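Local coordinates for protein prenylcyclase (Actinoplanes teichomyceticus, PDB 6IJ1) that probably cyclises or transfers prenyl chains, although its exact substrate and reaction remain to be established, at residues Tyr34-Pro39 with Ala289-Val294; Gly188-Tyr193 with Ala220-Trp225; Ala252-Ala257 with Leu337-Thr342. One frame throughout, in Å; residues are numbered along the deposited sequence.

Contact 1: residues Tyr34-Pro39 with Ala289-Val294; sequences YDLLGP and ARLRMV
Tyr34 reaches Ala289 with its hydroxyl: OH donates to Ala289 O at 2.8 Å, and Tyr34 OH also lies 3.2 Å from Ala289 CB. The bond meets the carbonyl at a C=O...donor angle of 127°, with the hydroxyl tilted 29° from the carbonyl plane. Leu291 comes over one face of the ring, its CD1 4.3 Å from the Tyr34 centroid in a CH-pi contact displaced toward CE2. Leu291 CG is anti to the backbone N (chi1 -167°), and CD1 goes on from it to the ring. Farther along, Leu36 CD2 packs on Met293 CG at 3.7 Å, while Leu36 CD1 lies 4.0 Å from Met293 SD. A phenylalanine in place of Tyr34 would keep the ring against Leu291 but would probably leave Ala289 O without its hydroxyl donor and the ring tip less firmly placed.

In the second shell, the ring of Trp43 meets that of Tyr34, and Asp323 holds Ala289 N. The hydroxyl of Tyr83 bonds to both Leu36 N and Gly38 O, fixing the loop that carries the two side chains. Backbone bonds to Ala321 and Gly318 hold Leu291 and Met293, the latter at the centre of an inverse gamma turn. The arrangement is that of an interhelical loop packed on strand 291-292, one of two outer strands of a small mixed sheet, and on its flanking residues.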
loop_
_atom_site.group_PDB
_atom_site.type_symbol
_atom_site.label_atom_id
_atom_site.label_comp_id
_atom_site.label_asym_id
_atom_site.label_seq_id
_atom_site.Cartn_x
_atom_site.Cartn_y
_atom_site.Cartn_z
ATOM N N TYR A 34 -2.608 3.830 12.354
ATOM C CA TYR A 34 -1.646 2.942 13.008
ATOM C C TYR A 34 -1.216 3.513 14.358
ATOM O O TYR A 34 -1.544 4.650 14.710
ATOM C CB TYR A 34 -0.444 2.557 12.099
ATOM C CG TYR A 34 -0.856 1.641 10.968
ATOM C CD1 TYR A 34 -1.326 2.163 9.770
ATOM C CD2 TYR A 34 -0.810 0.279 11.139
ATOM C CE1 TYR A 34 -1.735 1.306 8.726
ATOM C CE2 TYR A 34 -1.239 -0.606 10.096
ATOM C CZ TYR A 34 -1.669 -0.062 8.926
ATOM O OH TYR A 34 -2.108 -0.888 7.888
ATOM N N ASP A 35 -0.539 2.692 15.126
ATOM C CA ASP A 35 -0.154 3.093 16.477
ATOM C C ASP A 35 1.182 2.515 16.847
ATOM O O ASP A 35 1.459 2.373 18.042
ATOM C CB ASP A 35 -1.294 2.601 17.448
ATOM C CG ASP A 35 -1.163 3.108 18.850
ATOM O OD1 ASP A 35 -0.941 4.346 19.029
ATOM O OD2 ASP A 35 -1.336 2.249 19.772
ATOM N N LEU A 36 2.022 2.167 15.895
ATOM C CA LEU A 36 3.283 1.486 16.184
ATOM C C LEU A 36 4.172 2.286 17.115
ATOM O O LEU A 36 4.808 1.716 18.011
ATOM C CB LEU A 36 4.038 1.243 14.887
ATOM C CG LEU A 36 3.267 0.182 14.090
ATOM C CD1 LEU A 36 3.706 0.280 12.663
ATOM C CD2 LEU A 36 3.527 -1.188 14.653
ATOM N N LEU A 37 4.249 3.595 16.894
ATOM C CA LEU A 37 5.103 4.495 17.660
ATOM C C LEU A 37 4.447 5.853 17.493
ATOM O O LEU A 37 4.969 6.746 16.810
ATOM C CB LEU A 37 6.538 4.436 17.135
ATOM C CG LEU A 37 7.584 5.139 18.025
ATOM C CD1 LEU A 37 7.244 5.037 19.515
ATOM C CD2 LEU A 37 8.958 4.561 17.757
ATOM N N GLY A 38 3.223 5.912 18.010
ATOM C CA GLY A 38 2.336 7.017 17.634
ATOM C C GLY A 38 1.788 6.708 16.240
ATOM O O GLY A 38 2.207 5.712 15.620
ATOM N N PRO A 39 0.854 7.498 15.695
ATOM C CA PRO A 39 0.323 7.198 14.378
ATOM C C PRO A 39 1.210 7.713 13.235
ATOM O O PRO A 39 2.092 8.498 13.461
ATOM C CB PRO A 39 -1.002 7.963 14.390
ATOM C CG PRO A 39 -0.715 9.159 15.262
ATOM C CD PRO A 39 0.246 8.666 16.320
ATOM N N ALA A 289 -5.867 -4.107 7.691
ATOM C CA ALA A 289 -4.642 -3.852 6.931
ATOM C C ALA A 289 -3.472 -4.302 7.812
ATOM O O ALA A 289 -2.837 -3.514 8.513
ATOM C CB ALA A 289 -4.571 -2.366 6.537
ATOM N N ARG A 290 -3.219 -5.610 7.790
ATOM C CA ARG A 290 -2.364 -6.246 8.795
ATOM C C ARG A 290 -0.919 -6.178 8.323
ATOM O O ARG A 290 -0.532 -6.856 7.360
ATOM C CB ARG A 290 -2.793 -7.703 9.048
ATOM C CG ARG A 290 -4.274 -7.838 9.509
ATOM C CD ARG A 290 -4.633 -6.905 10.715
ATOM N NE ARG A 290 -4.210 -7.430 12.003
ATOM C CZ ARG A 290 -4.946 -8.295 12.751
ATOM N NH1 ARG A 290 -6.035 -8.789 12.320
ATOM N NH2 ARG A 290 -4.496 -8.738 13.879
ATOM N N LEU A 291 -0.165 -5.327 8.989
ATOM C CA LEU A 291 1.209 -4.981 8.636
ATOM C C LEU A 291 2.111 -5.758 9.573
ATOM O O LEU A 291 1.963 -5.659 10.794
ATOM C CB LEU A 291 1.380 -3.465 8.819
ATOM C CG LEU A 291 2.557 -2.668 8.290
ATOM C CD1 LEU A 291 2.264 -1.238 8.696
ATOM C CD2 LEU A 291 3.763 -3.192 9.025
ATOM N N ARG A 292 3.060 -6.507 9.035
ATOM C CA ARG A 292 4.008 -7.194 9.919
ATOM C C ARG A 292 5.292 -6.381 9.983
ATOM O O ARG A 292 5.936 -6.135 8.942
ATOM C CB ARG A 292 4.247 -8.628 9.482
ATOM C CG ARG A 292 4.765 -8.820 8.069
ATOM C CD ARG A 292 4.819 -10.307 7.701
ATOM N NE ARG A 292 5.358 -10.510 6.367
ATOM C CZ ARG A 292 5.318 -11.660 5.719
ATOM N NH1 ARG A 292 4.821 -12.774 6.314
ATOM N NH2 ARG A 292 5.765 -11.756 4.471
ATOM N N MET A 293 5.628 -5.926 11.186
ATOM C CA MET A 293 6.864 -5.161 11.385
ATOM C C MET A 293 8.025 -6.156 11.470
ATOM O O MET A 293 8.446 -6.602 12.553
ATOM C CB MET A 293 6.762 -4.284 12.641
ATOM C CG MET A 293 5.932 -3.044 12.495
ATOM S SD MET A 293 6.589 -1.988 11.178
ATOM C CE MET A 293 8.250 -1.785 11.763
ATOM N N VAL A 294 8.519 -6.551 10.291
ATOM C CA VAL A 294 9.583 -7.545 10.219
ATOM C C VAL A 294 10.770 -7.080 11.047
ATOM O O VAL A 294 11.107 -5.896 11.112
ATOM C CB VAL A 294 10.021 -7.720 8.752
ATOM C CG1 VAL A 294 11.015 -8.924 8.598
ATOM C CG2 VAL A 294 8.805 -8.034 7.856
#

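Contact 2: residues Gly188-Tyr193 with Ala220-Trp225; sequences GEWPAY and AAAARW
Glu189 lies across one face of the Trp225 indole, and this CH-pi contact dominates the interface. Its CB stands over the middle of the six-membered ring, 3.5 Å from the centroid and 16° off the normal. Glu189 CG takes the crowded position between the backbone N and the carbonyl carbon (chi1 83°). The chain bends at chi2, and the carboxylate plane lies 9° from that of the indole, with Glu189 OE1 3.7 Å from Trp225 CD1. The hydrogen bond of OE1 is with Thr187 OG1, which would help keep the acid flat over the aromatic surface.

Backbone contacts form the second group. Gly188 O receives a CA-H...O contact from Ala222 CA at 3.2 Å, besides a hydrogen bond from the Gln184 side chain. The loop can come this close because Gly188 lacks a side chain: a CB there would stand 2.7 Å from Ala221 O, a clash, and would press on Trp225 CB as well.

Apolar packing is smaller. Trp190 CZ3 touches Ala222 CB at 3.7 Å, while the indole NE1 of Trp190 is bonded to Leu180 O, a tether that holds the orientation of the ring. The same methyl, Ala222 CB, lies 3.3 Å from Gly188 O and also packs on Val206 of helix 198-209, so that one small side chain is shared by the loop and a second helix.

Gln184, Gly188 and Trp190 have the spacing of the QxxxGxW, or QW, repeat of the triterpene cyclases, consistent with a relation to that family, and here the loop that ends the motif is laid against helix 216-229.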
loop_
_atom_site.group_PDB
_atom_site.type_symbol
_atom_site.label_atom_id
_atom_site.label_comp_id
_atom_site.label_asym_id
_atom_site.label_seq_id
_atom_site.Cartn_x
_atom_site.Cartn_y
_atom_site.Cartn_z
ATOM N N GLY A 188 1.334 -17.283 -9.544
ATOM C CA GLY A 188 0.779 -16.043 -10.057
ATOM C C GLY A 188 0.808 -14.856 -9.088
ATOM O O GLY A 188 0.602 -13.724 -9.512
ATOM N N GLU A 189 0.998 -15.109 -7.809
ATOM C CA GLU A 189 1.042 -14.006 -6.868
ATOM C C GLU A 189 2.439 -13.482 -6.651
ATOM O O GLU A 189 3.458 -14.119 -6.943
ATOM C CB GLU A 189 0.463 -14.447 -5.519
ATOM C CG GLU A 189 1.392 -15.175 -4.590
ATOM C CD GLU A 189 1.502 -16.670 -4.862
ATOM O OE1 GLU A 189 1.327 -17.149 -6.025
ATOM O OE2 GLU A 189 1.776 -17.375 -3.855
ATOM N N TRP A 190 2.493 -12.292 -6.044
ATOM C CA TRP A 190 3.757 -11.776 -5.559
ATOM C C TRP A 190 3.775 -11.816 -4.047
ATOM O O TRP A 190 2.767 -11.494 -3.426
ATOM C CB TRP A 190 3.974 -10.328 -5.973
ATOM C CG TRP A 190 4.410 -10.117 -7.428
ATOM C CD1 TRP A 190 5.703 -9.968 -7.837
ATOM C CD2 TRP A 190 3.586 -9.990 -8.604
ATOM N NE1 TRP A 190 5.752 -9.751 -9.195
ATOM C CE2 TRP A 190 4.479 -9.778 -9.704
ATOM C CE3 TRP A 190 2.218 -10.120 -8.854
ATOM C CZ2 TRP A 190 4.048 -9.616 -11.012
ATOM C CZ3 TRP A 190 1.755 -9.907 -10.174
ATOM C CH2 TRP A 190 2.692 -9.671 -11.234
ATOM N N PRO A 191 4.910 -12.096 -3.451
ATOM C CA PRO A 191 5.030 -12.048 -2.003
ATOM C C PRO A 191 5.206 -10.609 -1.522
ATOM O O PRO A 191 5.532 -9.716 -2.289
ATOM C CB PRO A 191 6.304 -12.864 -1.777
ATOM C CG PRO A 191 7.149 -12.467 -2.933
ATOM C CD PRO A 191 6.190 -12.477 -4.103
ATOM N N ALA A 192 4.985 -10.399 -0.220
ATOM C CA ALA A 192 5.119 -9.091 0.410
ATOM C C ALA A 192 6.128 -9.229 1.544
ATOM O O ALA A 192 6.231 -10.290 2.159
ATOM C CB ALA A 192 3.796 -8.591 1.004
ATOM N N TYR A 193 6.855 -8.149 1.827
ATOM C CA TYR A 193 7.712 -8.131 3.000
ATOM C C TYR A 193 6.957 -7.635 4.213
ATOM O O TYR A 193 6.912 -8.337 5.239
ATOM C CB TYR A 193 8.923 -7.235 2.719
ATOM C CG TYR A 193 10.000 -7.254 3.808
ATOM C CD1 TYR A 193 10.914 -8.338 3.915
ATOM C CD2 TYR A 193 10.125 -6.175 4.706
ATOM C CE1 TYR A 193 11.931 -8.287 4.896
ATOM C CE2 TYR A 193 11.161 -6.136 5.668
ATOM C CZ TYR A 193 12.036 -7.220 5.737
ATOM O OH TYR A 193 13.022 -7.127 6.705
ATOM N N ALA A 220 -2.240 -11.512 -16.331
ATOM C CA ALA A 220 -3.259 -12.563 -16.546
ATOM C C ALA A 220 -3.084 -13.687 -15.522
ATOM O O ALA A 220 -4.091 -14.210 -15.062
ATOM C CB ALA A 220 -3.165 -13.089 -17.955
ATOM N N ALA A 221 -1.839 -14.054 -15.217
ATOM C CA ALA A 221 -1.567 -15.135 -14.244
ATOM C C ALA A 221 -1.992 -14.681 -12.845
ATOM O O ALA A 221 -2.588 -15.474 -12.124
ATOM C CB ALA A 221 -0.109 -15.508 -14.278
ATOM N N ALA A 222 -1.704 -13.430 -12.501
ATOM C CA ALA A 222 -2.071 -12.905 -11.169
ATOM C C ALA A 222 -3.593 -12.824 -11.036
ATOM O O ALA A 222 -4.100 -13.090 -9.951
ATOM C CB ALA A 222 -1.437 -11.555 -10.965
ATOM N N ALA A 223 -4.286 -12.431 -12.102
ATOM C CA ALA A 223 -5.758 -12.315 -12.020
ATOM C C ALA A 223 -6.346 -13.693 -11.728
ATOM O O ALA A 223 -7.296 -13.783 -10.965
ATOM C CB ALA A 223 -6.309 -11.739 -13.300
ATOM N N ARG A 224 -5.786 -14.722 -12.353
ATOM C CA ARG A 224 -6.273 -16.075 -12.138
ATOM C C ARG A 224 -6.011 -16.525 -10.697
ATOM O O ARG A 224 -6.883 -17.134 -10.061
ATOM C CB ARG A 224 -5.630 -17.047 -13.121
ATOM C CG ARG A 224 -6.323 -16.959 -14.499
ATOM C CD ARG A 224 -5.369 -17.073 -15.689
ATOM N NE ARG A 224 -6.222 -17.192 -16.883
ATOM C CZ ARG A 224 -6.673 -16.164 -17.578
ATOM N NH1 ARG A 224 -6.348 -14.905 -17.200
ATOM N NH2 ARG A 224 -7.499 -16.362 -18.661
ATOM N N TRP A 225 -4.825 -16.225 -10.154
ATOM C CA TRP A 225 -4.554 -16.544 -8.751
ATOM C C TRP A 225 -5.580 -15.858 -7.850
ATOM O O TRP A 225 -6.173 -16.485 -6.935
ATOM C CB TRP A 225 -3.132 -16.091 -8.399
ATOM C CG TRP A 225 -2.842 -16.202 -6.937
ATOM C CD1 TRP A 225 -2.410 -17.311 -6.266
ATOM C CD2 TRP A 225 -2.942 -15.146 -5.969
ATOM N NE1 TRP A 225 -2.256 -17.036 -4.912
ATOM C CE2 TRP A 225 -2.606 -15.719 -4.717
ATOM C CE3 TRP A 225 -3.346 -13.815 -6.014
ATOM C CZ2 TRP A 225 -2.622 -14.971 -3.515
ATOM C CZ3 TRP A 225 -3.337 -13.046 -4.805
ATOM C CH2 TRP A 225 -2.933 -13.631 -3.598
#

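Contact 3: residues Ala252-Ala257 with Leu337-Thr342; sequences ALRAVA and LRTAAT
Thr339 sets its methyl CG2 against the CB of Ala257 at 3.5 Å, tighter than ordinary carbon-carbon contact. Its orientation explains the division of labour between its two branches: with chi1 at -64°, OG1 sits beside the backbone N, whereas CG2 is anti to that N and meets the facing helix. OG1 is bonded to Gln335 O, one turn earlier in its own helix, so the hydroxyl is satisfied without a polar partner across the interface.

Leu253 supplies the other half of the contact. Leu253 CG is anti to the backbone N (chi1 -173°); from it CD2 lies 4.2 Å from Ala340 CB and 4.3 Å from Thr339 CG2. Arg254 adds only the aliphatic base of its side chain, CG lying 4.3 Å from Thr339 OG1. The guanidinium turns to other work: its NH2 forms a salt bridge with Glu207, and a bound imidazole, probably from the crystallisation liquor, lies about 4 Å from the side chain at the nearest atoms.

No hydrogen bond crosses between the segments; the joining is done mainly by methyl groups. The short axes of 252-256 and 337-341 run in roughly the same direction, 35° apart, and approach to 9.4 Å.

Helix 265-278 lies against both partners, Ile268 meeting Ala257 and Ala340 while Ala271 meets Leu253. Helix 216-229 packs on Ala255 and Val256, so that helix 246-256 sits in a bundle with its two chain neighbours and with the C-terminal helix 327-341.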
loop_
_atom_site.group_PDB
_atom_site.type_symbol
_atom_site.label_atom_id
_atom_site.label_comp_id
_atom_site.label_asym_id
_atom_site.label_seq_id
_atom_site.Cartn_x
_atom_site.Cartn_y
_atom_site.Cartn_z
ATOM N N ALA A 252 -7.854 -8.566 -3.589
ATOM C CA ALA A 252 -8.046 -9.635 -4.571
ATOM C C ALA A 252 -8.942 -9.159 -5.700
ATOM O O ALA A 252 -8.656 -9.462 -6.873
ATOM C CB ALA A 252 -8.661 -10.876 -3.885
ATOM N N LEU A 253 -10.041 -8.439 -5.389
ATOM C CA LEU A 253 -10.895 -7.867 -6.436
ATOM C C LEU A 253 -10.053 -7.070 -7.431
ATOM O O LEU A 253 -10.180 -7.230 -8.663
ATOM C CB LEU A 253 -11.968 -6.995 -5.750
ATOM C CG LEU A 253 -13.084 -6.413 -6.600
ATOM C CD1 LEU A 253 -14.188 -5.895 -5.662
ATOM C CD2 LEU A 253 -12.589 -5.236 -7.492
ATOM N N ARG A 254 -9.183 -6.208 -6.901
ATOM C CA ARG A 254 -8.391 -5.321 -7.761
ATOM C C ARG A 254 -7.414 -6.100 -8.616
ATOM O O ARG A 254 -7.244 -5.727 -9.798
ATOM C CB ARG A 254 -7.650 -4.348 -6.854
ATOM C CG ARG A 254 -8.556 -3.259 -6.356
ATOM C CD ARG A 254 -7.989 -2.480 -5.158
ATOM N NE ARG A 254 -6.759 -1.788 -5.579
ATOM C CZ ARG A 254 -6.022 -1.080 -4.740
ATOM N NH1 ARG A 254 -6.394 -0.977 -3.453
ATOM N NH2 ARG A 254 -4.916 -0.509 -5.199
ATOM N N ALA A 255 -6.877 -7.221 -8.122
ATOM C CA ALA A 255 -5.977 -8.047 -8.929
ATOM C C ALA A 255 -6.761 -8.758 -10.043
ATOM O O ALA A 255 -6.278 -8.867 -11.198
ATOM C CB ALA A 255 -5.221 -9.027 -8.032
ATOM N N VAL A 256 -7.974 -9.220 -9.738
ATOM C CA VAL A 256 -8.767 -9.873 -10.787
ATOM C C VAL A 256 -9.028 -8.897 -11.911
ATOM O O VAL A 256 -9.036 -9.280 -13.098
ATOM C CB VAL A 256 -10.081 -10.384 -10.182
ATOM C CG1 VAL A 256 -10.963 -10.955 -11.341
ATOM C CG2 VAL A 256 -9.824 -11.495 -9.246
ATOM N N ALA A 257 -9.306 -7.640 -11.570
ATOM C CA ALA A 257 -9.683 -6.625 -12.539
ATOM C C ALA A 257 -8.548 -6.306 -13.511
ATOM O O ALA A 257 -8.828 -5.642 -14.532
ATOM C CB ALA A 257 -10.160 -5.365 -11.815
ATOM N N LEU A 337 -13.900 -0.709 -4.712
ATOM C CA LEU A 337 -15.304 -0.507 -5.147
ATOM C C LEU A 337 -15.335 0.360 -6.408
ATOM O O LEU A 337 -16.150 0.087 -7.280
ATOM C CB LEU A 337 -16.117 0.079 -3.995
ATOM C CG LEU A 337 -16.414 -0.918 -2.878
ATOM C CD1 LEU A 337 -17.194 -0.259 -1.758
ATOM C CD2 LEU A 337 -17.160 -2.127 -3.412
ATOM N N ARG A 338 -14.449 1.344 -6.492
ATOM C CA ARG A 338 -14.390 2.202 -7.698
ATOM C C ARG A 338 -14.011 1.327 -8.895
ATOM O O ARG A 338 -14.616 1.482 -9.946
ATOM C CB ARG A 338 -13.405 3.346 -7.470
ATOM C CG ARG A 338 -13.100 4.160 -8.715
ATOM C CD ARG A 338 -14.069 5.310 -8.852
ATOM N NE ARG A 338 -15.462 4.928 -8.984
ATOM C CZ ARG A 338 -16.290 5.449 -9.880
ATOM N NH1 ARG A 338 -15.851 6.374 -10.712
ATOM N NH2 ARG A 338 -17.543 5.034 -9.946
ATOM N N THR A 339 -13.045 0.432 -8.709
ATOM C CA THR A 339 -12.595 -0.482 -9.787
ATOM C C THR A 339 -13.750 -1.390 -10.220
ATOM O O THR A 339 -13.889 -1.633 -11.413
ATOM C CB THR A 339 -11.409 -1.314 -9.298
ATOM O OG1 THR A 339 -10.358 -0.393 -9.043
ATOM C CG2 THR A 339 -10.956 -2.350 -10.300
ATOM N N ALA A 340 -14.534 -1.889 -9.271
ATOM C CA ALA A 340 -15.659 -2.781 -9.629
ATOM C C ALA A 340 -16.685 -2.009 -10.463
ATOM O O ALA A 340 -17.181 -2.571 -11.435
ATOM C CB ALA A 340 -16.281 -3.356 -8.385
ATOM N N ALA A 341 -16.968 -0.763 -10.083
ATOM C CA ALA A 341 -17.966 0.065 -10.796
ATOM C C ALA A 341 -17.536 0.276 -12.251
ATOM O O ALA A 341 -18.397 0.212 -13.133
ATOM C CB ALA A 341 -18.151 1.375 -10.080
ATOM N N THR A 342 -16.245 0.497 -12.484
ATOM C CA THR A 342 -15.724 0.755 -13.850
ATOM C C THR A 342 -15.540 -0.560 -14.613
ATOM O O THR A 342 -15.921 -0.598 -15.795
ATOM C CB THR A 342 -14.469 1.627 -13.774
ATOM O OG1 THR A 342 -13.472 0.859 -13.110
ATOM C CG2 THR A 342 -14.701 2.906 -13.004
#

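How the contacts relate
Contact 1 is the most buried of the three, whereas contacts 2 and 3 are partly buried; contact 2 joins a loop to a helix, and contact 3 joins two helices. Their chemistry follows their place: a loop-to-loop hydrogen bond beside an aromatic face packed on the strand in contact 1, a glycine at the close approach of loop and helix and a carboxylate-bearing chain on an indole in contact 2, and apolar packing, mostly of methyl groups, in contact 3. Arg292 links the first two through probable hydrogen bonds to Ala192 O and Tyr193 O. Contacts 2 and 3 meet through successive helices, Ala223 on Ala255 and Val256. Contacts 1 and 3 do not touch.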